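Local atomic coordinates of relik capsid n-terminal domain (Oryctolagus cuniculus, PDB entry 2XGU), a protein that forms the N-terminal domain of the capsid protein of an ancient rabbit endogenous lentivirus and probably takes part in building the viral core shell. Residues Asp100-Ile105 with Arg121-Thr126; Lys74-Ala79 with Val128-Gln133. All blocks are in the same frame, centred on the assembly; numbering follows the deposited sequence.

Both contacts use helix 118-134, which meets a different partner at each of two places along its length. In interaction 1 its earlier turns, at Arg121-Thr126, pack against the end of the short helix 99-102 and the turn that follows; in interaction 2 its later turns, at Val128-Gln133, meet the long helix 63-83. The two centres lie about 10 Å apart, and Arg103 joins them: its CD rests 4.0 Å from Ala77 CB and its NH2 4.1 Å from Lys74 CG. Along the chain interaction 1 is nested inside the loop that interaction 2 closes. Each also touches the second subunit, through residues of helix 118-134 and, weakly, through Lys76 in interaction 2.

Interaction 1: residues Asp100-Ile105 with Arg121-Thr126; sequences DQIRGI and RTLYRT
Arg103 lays its backbone over the ring of Tyr124: its CA stands 3.8 Å from the ring centroid and only 8° off the ring normal, a CH-pi contact over one face. CG of the same arginine leans on the rim atom CE1 of Tyr124 at 3.7 Å; the chain then bends at chi3, and the guanidinium plane lies 42° from that of the ring. Water 1 lies at the edge of the guanidinium, in its plane; it accepts from Arg103 NE at 2.9 Å and donates to Tyr124 OH at 2.6 Å, tying the two polar ends together. Ile105 CD1 covers one guanidinium face. CG of Tyr124 lies anti to the backbone N (chi1 -175°), which carries the phenol out to Arg103, and its hydroxyl is also hydrogen-bonded to Asn53. At the root of the ring Ile102 O, oblique to the ring and bound by Ser49 OG, comes within 3.3 Å of Tyr124 CB. Ile102 also sets CG2 3.9 Å from Tyr124 CB and CD1 3.8 Å from Leu123 CD2. Gly104, with positive phi, ends the short helix in a Schellman motif, in which Ile105 N bonds Asp100 O at 2.9 Å. Helix 49-57 flanks the contact, Asn53 also binding the carbonyl of Arg103, while from helix 63-83 Trp80 packs on Ile102 and Leu123, so that helix 99-102 is held among three longer helices.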
ATOM      1  N   ASP A 100       6.525   9.403  14.658  1.00 15.14           N
ATOM      2  CA  ASP A 100       5.887  10.717  14.825  1.00 16.87           C
ATOM      3  C   ASP A 100       6.495  11.703  13.837  1.00 16.69           C
ATOM      4  O   ASP A 100       5.779  12.451  13.163  1.00 20.07           O
ATOM      5  CB  ASP A 100       6.059  11.241  16.254  1.00 17.27           C
ATOM      6  CG  ASP A 100       4.980  10.742  17.217  1.00 21.39           C
ATOM      7  OD1 ASP A 100       3.973  10.160  16.772  1.00 25.08           O
ATOM      8  OD2 ASP A 100       5.152  10.957  18.438  1.00 29.68           O
ATOM      9  N   GLN A 101       7.818  11.673  13.711  1.00 16.66           N
ATOM     10  CA  GLN A 101       8.520  12.545  12.778  1.00 18.13           C
ATOM     11  C   GLN A 101       8.158  12.227  11.325  1.00 20.18           C
ATOM     12  O   GLN A 101       7.954  13.125  10.511  1.00 17.51           O
ATOM     13  CB  GLN A 101      10.036  12.431  12.985  1.00 21.39           C
ATOM     14  CG  GLN A 101      10.510  13.022  14.313  1.00 22.90           C
ATOM     15  CD  GLN A 101      11.995  12.824  14.554  1.00 26.82           C
ATOM     16  OE1 GLN A 101      12.731  13.785  14.800  1.00 32.43           O
ATOM     17  NE2 GLN A 101      12.444  11.578  14.493  1.00 21.43           N
ATOM     18  N   ILE A 102       8.092  10.941  11.001  1.00 15.96           N
ATOM     19  CA  ILE A 102       7.709  10.536   9.653  1.00 18.74           C
ATOM     20  C   ILE A 102       6.302  11.037   9.304  1.00 14.22           C
ATOM     21  O   ILE A 102       6.064  11.498   8.183  1.00 17.00           O
ATOM     22  CB  ILE A 102       7.865   9.005   9.475  1.00 17.20           C
ATOM     23  CG1 ILE A 102       9.345   8.628   9.477  1.00 17.41           C
ATOM     24  CG2 ILE A 102       7.185   8.512   8.204  1.00 15.24           C
ATOM     25  CD1 ILE A 102       9.591   7.172   9.828  1.00 17.11           C
ATOM     26  N   ARG A 103       5.387  11.001  10.278  1.00 12.47           N
ATOM     27  CA  ARG A 103       4.000  11.450  10.100  1.00 16.26           C
ATOM     28  C   ARG A 103       3.832  12.975  10.181  1.00 18.81           C
ATOM     29  O   ARG A 103       2.709  13.480  10.059  1.00 20.84           O
ATOM     30  CB  ARG A 103       3.111  10.790  11.159  1.00 17.66           C
ATOM     31  CG  ARG A 103       2.987   9.267  11.065  1.00 17.33           C
ATOM     32  CD  ARG A 103       2.367   8.665  12.330  1.00 27.91           C
ATOM     33  NE  ARG A 103       0.956   9.008  12.463  1.00 33.05           N
ATOM     34  CZ  ARG A 103       0.222   8.751  13.539  1.00 31.91           C
ATOM     35  NH1 ARG A 103       0.763   8.145  14.590  1.00 27.49           N
ATOM     36  NH2 ARG A 103      -1.056   9.099  13.562  1.00 34.56           N
ATOM     37  N   GLY A 104       4.920  13.696  10.416  1.00 17.69           N
ATOM     38  CA  GLY A 104       4.902  15.150  10.489  1.00 19.24           C
ATOM     39  C   GLY A 104       4.319  15.748  11.761  1.00 19.58           C
ATOM     40  O   GLY A 104       3.929  16.917  11.792  1.00 23.18           O
ATOM     41  N   ILE A 105       4.264  14.956  12.823  1.00 17.69           N
ATOM     42  CA  ILE A 105       3.674  15.415  14.078  1.00 20.37           C
ATOM     43  C   ILE A 105       4.583  16.415  14.785  1.00 24.32           C
ATOM     44  O   ILE A 105       5.752  16.128  15.053  1.00 30.41           O
ATOM     45  CB  ILE A 105       3.375  14.231  14.995  1.00 22.68           C
ATOM     46  CG1 ILE A 105       2.335  13.325  14.337  1.00 26.37           C
ATOM     47  CG2 ILE A 105       2.878  14.720  16.358  1.00 25.66           C
ATOM     48  CD1 ILE A 105       2.057  12.038  15.092  1.00 30.98           C
ATOM     49  N   ARG A 121       9.096  12.093   4.148  1.00 13.52           N
ATOM     50  CA  ARG A 121       7.820  12.438   3.542  1.00 12.35           C
ATOM     51  C   ARG A 121       7.469  11.435   2.459  1.00 14.82           C
ATOM     52  O   ARG A 121       6.296  11.156   2.238  1.00 13.03           O
ATOM     53  CB  ARG A 121       7.821  13.870   2.989  1.00 12.56           C
ATOM     54  CG  ARG A 121       8.842  14.136   1.904  1.00 13.98           C
ATOM     55  CD  ARG A 121       8.740  15.589   1.448  1.00 20.31           C
ATOM     56  NE  ARG A 121       9.975  16.037   0.827  1.00 23.39           N
ATOM     57  CZ  ARG A 121      10.303  15.781  -0.430  1.00 18.14           C
ATOM     58  NH1 ARG A 121       9.476  15.078  -1.195  1.00 23.29           N
ATOM     59  NH2 ARG A 121      11.457  16.223  -0.925  1.00 22.65           N
ATOM     60  N   THR A 122       8.480  10.889   1.784  1.00 12.07           N
ATOM     61  CA  THR A 122       8.263   9.858   0.774  0.64 13.22           C
ATOM     62  C   THR A 122       7.715   8.590   1.434  1.00 12.79           C
ATOM     63  O   THR A 122       6.808   7.934   0.925  1.00 12.20           O
ATOM     64  CB  THR A 122       9.577   9.501   0.065  0.64 13.44           C
ATOM     65  OG1 THR A 122      10.227  10.700  -0.386  0.64 19.66           O
ATOM     66  CG2 THR A 122       9.302   8.607  -1.129  0.64 17.78           C
ATOM     67  N   LEU A 123       8.290   8.248   2.578  1.00 12.91           N
ATOM     68  CA  LEU A 123       7.864   7.071   3.330  1.00 12.92           C
ATOM     69  C   LEU A 123       6.450   7.251   3.886  1.00 14.42           C
ATOM     70  O   LEU A 123       5.637   6.313   3.867  1.00 14.75           O
ATOM     71  CB  LEU A 123       8.856   6.783   4.459  1.00 13.35           C
ATOM     72  CG  LEU A 123       8.514   5.569   5.316  1.00 15.69           C
ATOM     73  CD1 LEU A 123       8.492   4.296   4.484  1.00 21.64           C
ATOM     74  CD2 LEU A 123       9.505   5.431   6.477  1.00 14.64           C
ATOM     75  N   TYR A 124       6.141   8.449   4.366  1.00 12.21           N
ATOM     76  CA  TYR A 124       4.802   8.686   4.904  1.00 12.10           C
ATOM     77  C   TYR A 124       3.741   8.580   3.807  1.00 14.37           C
ATOM     78  O   TYR A 124       2.664   8.011   4.027  1.00 13.69           O
ATOM     79  CB  TYR A 124       4.706  10.054   5.588  1.00 12.87           C
ATOM     80  CG  TYR A 124       3.378  10.324   6.268  1.00 11.03           C
ATOM     81  CD1 TYR A 124       2.776   9.361   7.066  1.00 11.81           C
ATOM     82  CD2 TYR A 124       2.738  11.545   6.113  1.00 12.02           C
ATOM     83  CE1 TYR A 124       1.575   9.598   7.711  1.00 12.32           C
ATOM     84  CE2 TYR A 124       1.534  11.803   6.758  1.00 15.70           C
ATOM     85  CZ  TYR A 124       0.953  10.822   7.545  1.00 14.04           C
ATOM     86  OH  TYR A 124      -0.239  11.063   8.196  1.00 17.74           O
ATOM     87  N   ARG A 125       4.032   9.154   2.643  1.00 12.94           N
ATOM     88  CA  ARG A 125       3.134   9.031   1.502  1.00 11.32           C
ATOM     89  C   ARG A 125       2.894   7.558   1.177  1.00 13.04           C
ATOM     90  O   ARG A 125       1.756   7.159   0.918  1.00 13.28           O
ATOM     91  CB  ARG A 125       3.691   9.776   0.288  1.00 10.45           C
ATOM     92  CG  ARG A 125       2.898   9.550  -0.995  1.00 12.31           C
ATOM     93  CD  ARG A 125       3.498  10.351  -2.152  1.00 12.67           C
ATOM     94  NE  ARG A 125       2.803  10.055  -3.405  1.00 11.71           N
ATOM     95  CZ  ARG A 125       3.074   9.011  -4.182  1.00 14.42           C
ATOM     96  NH1 ARG A 125       4.050   8.166  -3.860  1.00 13.91           N
ATOM     97  NH2 ARG A 125       2.363   8.806  -5.291  1.00 14.17           N
ATOM     98  N   THR A 126       3.959   6.759   1.202  1.00 11.20           N
ATOM     99  CA  THR A 126       3.838   5.321   1.021  1.00 12.78           C
ATOM    100  C   THR A 126       2.906   4.679   2.049  1.00 17.56           C
ATOM    101  O   THR A 126       2.015   3.915   1.687  1.00 14.97           O
ATOM    102  CB  THR A 126       5.227   4.665   1.049  1.00 15.87           C
ATOM    103  OG1 THR A 126       5.936   5.050  -0.133  1.00 19.18           O
ATOM    104  CG2 THR A 126       5.115   3.146   1.116  1.00 17.87           C
TER
HETATM  105  O   HOH W   1      -0.929  10.175  10.580  1.00 24.62           O

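Interaction 2: residues Lys74-Ala79 with Val128-Gln133; sequences KEKAIA and VLEALQ
Lys76 reaches across from helix 63-83 to Glu130 on helix 118-134, and the two side chains meet at an oblique angle. The lysine leaves its helix nearly straight and turns only at its last torsion (chi4 -56°), which swings NZ in beside the base of the glutamate. NZ approaches Glu130 OE1 to 3.3 Å, a salt bridge whose hydrogen bond is weak. Contact is not confined to the charged ends: CE of Lys76 lies 3.6 Å from Glu130 CB, so the methylene next to the amine rides on the root of the glutamate, while the extended Glu130 chain carries its carboxylate past. Water 2 may bridge the same pair, but its short distance to Lys76 NZ makes this doubtful. The same CE also comes within 3.9 Å of Ala131 N and 4.4 Å of Ala131 CB. Glu134 of the same chain and Glu130 of the second subunit are long, weak ionic partners of Lys76 NZ; the amine would probably ease the closeness of like charges between Glu130 OE2 and Glu134 OE2 of the second subunit. At these segments the nearest CA atoms, of Lys76 and Ala131, are 8.8 Å apart and the long lysine spans the gap; earlier on helix 63-83, Val69 and Ile73 pack directly on helix 118-134, within the mainly helical fold of the retroviral capsid N-terminal domain and beside its subunit interface in this crystal form.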
ATOM      1  N   LYS A  74      -1.734   4.063  11.799  1.00 20.52           N
ATOM      2  CA  LYS A  74      -1.261   3.912  13.174  1.00 21.25           C
ATOM      3  C   LYS A  74      -0.598   2.564  13.371  1.00 22.83           C
ATOM      4  O   LYS A  74       0.409   2.458  14.071  1.00 23.03           O
ATOM      5  CB  LYS A  74      -2.410   4.083  14.174  1.00 22.24           C
ATOM      6  CG  LYS A  74      -2.803   5.535  14.376  1.00 34.02           C
ATOM      7  CD  LYS A  74      -3.904   5.683  15.408  1.00 43.02           C
ATOM      8  CE  LYS A  74      -4.405   7.120  15.471  1.00 46.85           C
ATOM      9  NZ  LYS A  74      -5.535   7.278  16.434  1.00 52.14           N
ATOM     10  N   GLU A  75      -1.159   1.535  12.747  1.00 23.00           N
ATOM     11  CA  GLU A  75      -0.593   0.193  12.851  1.00 23.93           C
ATOM     12  C   GLU A  75       0.814   0.155  12.254  1.00 20.42           C
ATOM     13  O   GLU A  75       1.713  -0.470  12.815  1.00 21.16           O
ATOM     14  CB  GLU A  75      -1.502  -0.845  12.181  1.00 31.69           C
ATOM     15  CG  GLU A  75      -2.854  -1.013  12.859  1.00 44.14           C
ATOM     16  CD  GLU A  75      -3.798  -1.908  12.069  1.00 56.16           C
ATOM     17  OE1 GLU A  75      -3.352  -2.511  11.067  1.00 59.06           O
ATOM     18  OE2 GLU A  75      -4.985  -2.012  12.454  1.00 60.01           O
ATOM     19  N   LYS A  76       0.995   0.822  11.116  1.00 20.12           N
ATOM     20  CA  LYS A  76       2.310   0.924  10.484  1.00 18.00           C
ATOM     21  C   LYS A  76       3.300   1.676  11.365  1.00 19.66           C
ATOM     22  O   LYS A  76       4.479   1.315  11.443  1.00 19.18           O
ATOM     23  CB  LYS A  76       2.217   1.643   9.139  1.00 21.53           C
ATOM     24  CG  LYS A  76       1.384   0.918   8.095  1.00 30.62           C
ATOM     25  CD  LYS A  76       1.360   1.722   6.795  1.00 34.77           C
ATOM     26  CE  LYS A  76       0.352   1.178   5.806  1.00 30.57           C
ATOM     27  NZ  LYS A  76       0.591  -0.266   5.509  1.00 36.05           N
ATOM     28  N   ALA A  77       2.816   2.730  12.014  1.00 17.44           N
ATOM     29  CA  ALA A  77       3.660   3.547  12.872  1.00 16.81           C
ATOM     30  C   ALA A  77       4.098   2.736  14.091  1.00 19.44           C
ATOM     31  O   ALA A  77       5.261   2.780  14.496  1.00 18.91           O
ATOM     32  CB  ALA A  77       2.912   4.800  13.298  1.00 17.27           C
ATOM     33  N   ILE A  78       3.160   1.991  14.677  1.00 18.35           N
ATOM     34  CA  ILE A  78       3.483   1.115  15.808  1.00 19.69           C
ATOM     35  C   ILE A  78       4.531   0.065  15.418  1.00 21.05           C
ATOM     36  O   ILE A  78       5.499  -0.171  16.145  1.00 22.02           O
ATOM     37  CB  ILE A  78       2.217   0.443  16.376  1.00 23.77           C
ATOM     38  CG1 ILE A  78       1.304   1.511  16.979  1.00 27.02           C
ATOM     39  CG2 ILE A  78       2.591  -0.608  17.425  1.00 27.74           C
ATOM     40  CD1 ILE A  78      -0.040   1.000  17.442  1.00 31.05           C
ATOM     41  N   ALA A  79       4.348  -0.555  14.256  1.00 18.86           N
ATOM     42  CA  ALA A  79       5.313  -1.528  13.763  1.00 22.88           C
ATOM     43  C   ALA A  79       6.681  -0.886  13.534  1.00 16.84           C
ATOM     44  O   ALA A  79       7.719  -1.469  13.885  1.00 21.66           O
ATOM     45  CB  ALA A  79       4.804  -2.160  12.480  1.00 22.72           C
ATOM     46  N   VAL A 128       0.462   6.116   3.760  1.00 11.68           N
ATOM     47  CA  VAL A 128      -0.909   6.572   3.548  1.00 12.89           C
ATOM     48  C   VAL A 128      -1.542   5.872   2.343  1.00 11.70           C
ATOM     49  O   VAL A 128      -2.683   5.403   2.407  1.00 12.70           O
ATOM     50  CB  VAL A 128      -0.949   8.107   3.387  1.00 11.14           C
ATOM     51  CG1 VAL A 128      -2.356   8.588   3.063  1.00 11.67           C
ATOM     52  CG2 VAL A 128      -0.462   8.773   4.668  1.00 13.78           C
ATOM     53  N   LEU A 129      -0.795   5.782   1.247  1.00 11.72           N
ATOM     54  CA  LEU A 129      -1.310   5.091   0.075  0.73 10.28           C
ATOM     55  C   LEU A 129      -1.516   3.595   0.347  1.00 12.75           C
ATOM     56  O   LEU A 129      -2.518   3.019  -0.086  1.00 13.12           O
ATOM     57  CB  LEU A 129      -0.426   5.368  -1.160  0.73 11.89           C
ATOM     58  CG  LEU A 129      -0.693   6.767  -1.758  0.73 13.75           C
ATOM     59  CD1 LEU A 129       0.431   7.273  -2.652  0.73 12.16           C
ATOM     60  CD2 LEU A 129      -2.029   6.777  -2.527  0.73 12.82           C
ATOM     61  N   GLU A 130      -0.602   2.966   1.079  1.00 13.83           N
ATOM     62  CA  GLU A 130      -0.810   1.572   1.457  1.00 14.48           C
ATOM     63  C   GLU A 130      -2.087   1.422   2.283  1.00 13.70           C
ATOM     64  O   GLU A 130      -2.864   0.503   2.064  1.00 15.18           O
ATOM     65  CB  GLU A 130       0.401   1.023   2.210  1.00 14.46           C
ATOM     66  CG  GLU A 130       1.602   0.905   1.281  1.00 15.05           C
ATOM     67  CD  GLU A 130       2.863   0.490   1.986  1.00 17.64           C
ATOM     68  OE1 GLU A 130       2.872   0.487   3.231  1.00 20.53           O
ATOM     69  OE2 GLU A 130       3.843   0.153   1.284  1.00 18.02           O
ATOM     70  N   ALA A 131      -2.311   2.333   3.224  1.00 13.32           N
ATOM     71  CA  ALA A 131      -3.494   2.267   4.071  1.00 12.33           C
ATOM     72  C   ALA A 131      -4.775   2.418   3.257  1.00 14.25           C
ATOM     73  O   ALA A 131      -5.727   1.659   3.435  1.00 15.03           O
ATOM     74  CB  ALA A 131      -3.423   3.322   5.166  1.00 15.02           C
ATOM     75  N   LEU A 132      -4.792   3.400   2.365  1.00 13.86           N
ATOM     76  CA  LEU A 132      -5.938   3.572   1.466  1.00 14.75           C
ATOM     77  C   LEU A 132      -6.192   2.322   0.622  1.00 13.77           C
ATOM     78  O   LEU A 132      -7.323   1.836   0.516  1.00 13.91           O
ATOM     79  CB  LEU A 132      -5.742   4.791   0.565  1.00 13.20           C
ATOM     80  CG  LEU A 132      -5.820   6.138   1.266  1.00 14.00           C
ATOM     81  CD1 LEU A 132      -5.211   7.230   0.405  1.00 15.17           C
ATOM     82  CD2 LEU A 132      -7.289   6.431   1.552  1.00 15.79           C
ATOM     83  N   GLN A 133      -5.131   1.804   0.013  1.00 15.11           N
ATOM     84  CA  GLN A 133      -5.235   0.634  -0.845  1.00 16.91           C
ATOM     85  C   GLN A 133      -5.817  -0.561  -0.095  1.00 18.98           C
ATOM     86  O   GLN A 133      -6.625  -1.321  -0.645  1.00 18.16           O
ATOM     87  CB  GLN A 133      -3.844   0.288  -1.374  1.00 16.32           C
ATOM     88  CG  GLN A 133      -3.727  -0.119  -2.841  1.00 31.54           C
ATOM     89  CD  GLN A 133      -4.204   0.940  -3.828  1.00 24.05           C
ATOM     90  OE1 GLN A 133      -5.325   0.866  -4.305  1.00 21.92           O
ATOM     91  NE2 GLN A 133      -3.347   1.903  -4.159  1.00 22.27           N
TER
HETATM   92  O   HOH W   2       3.047  -0.790   5.936  1.00 63.36           O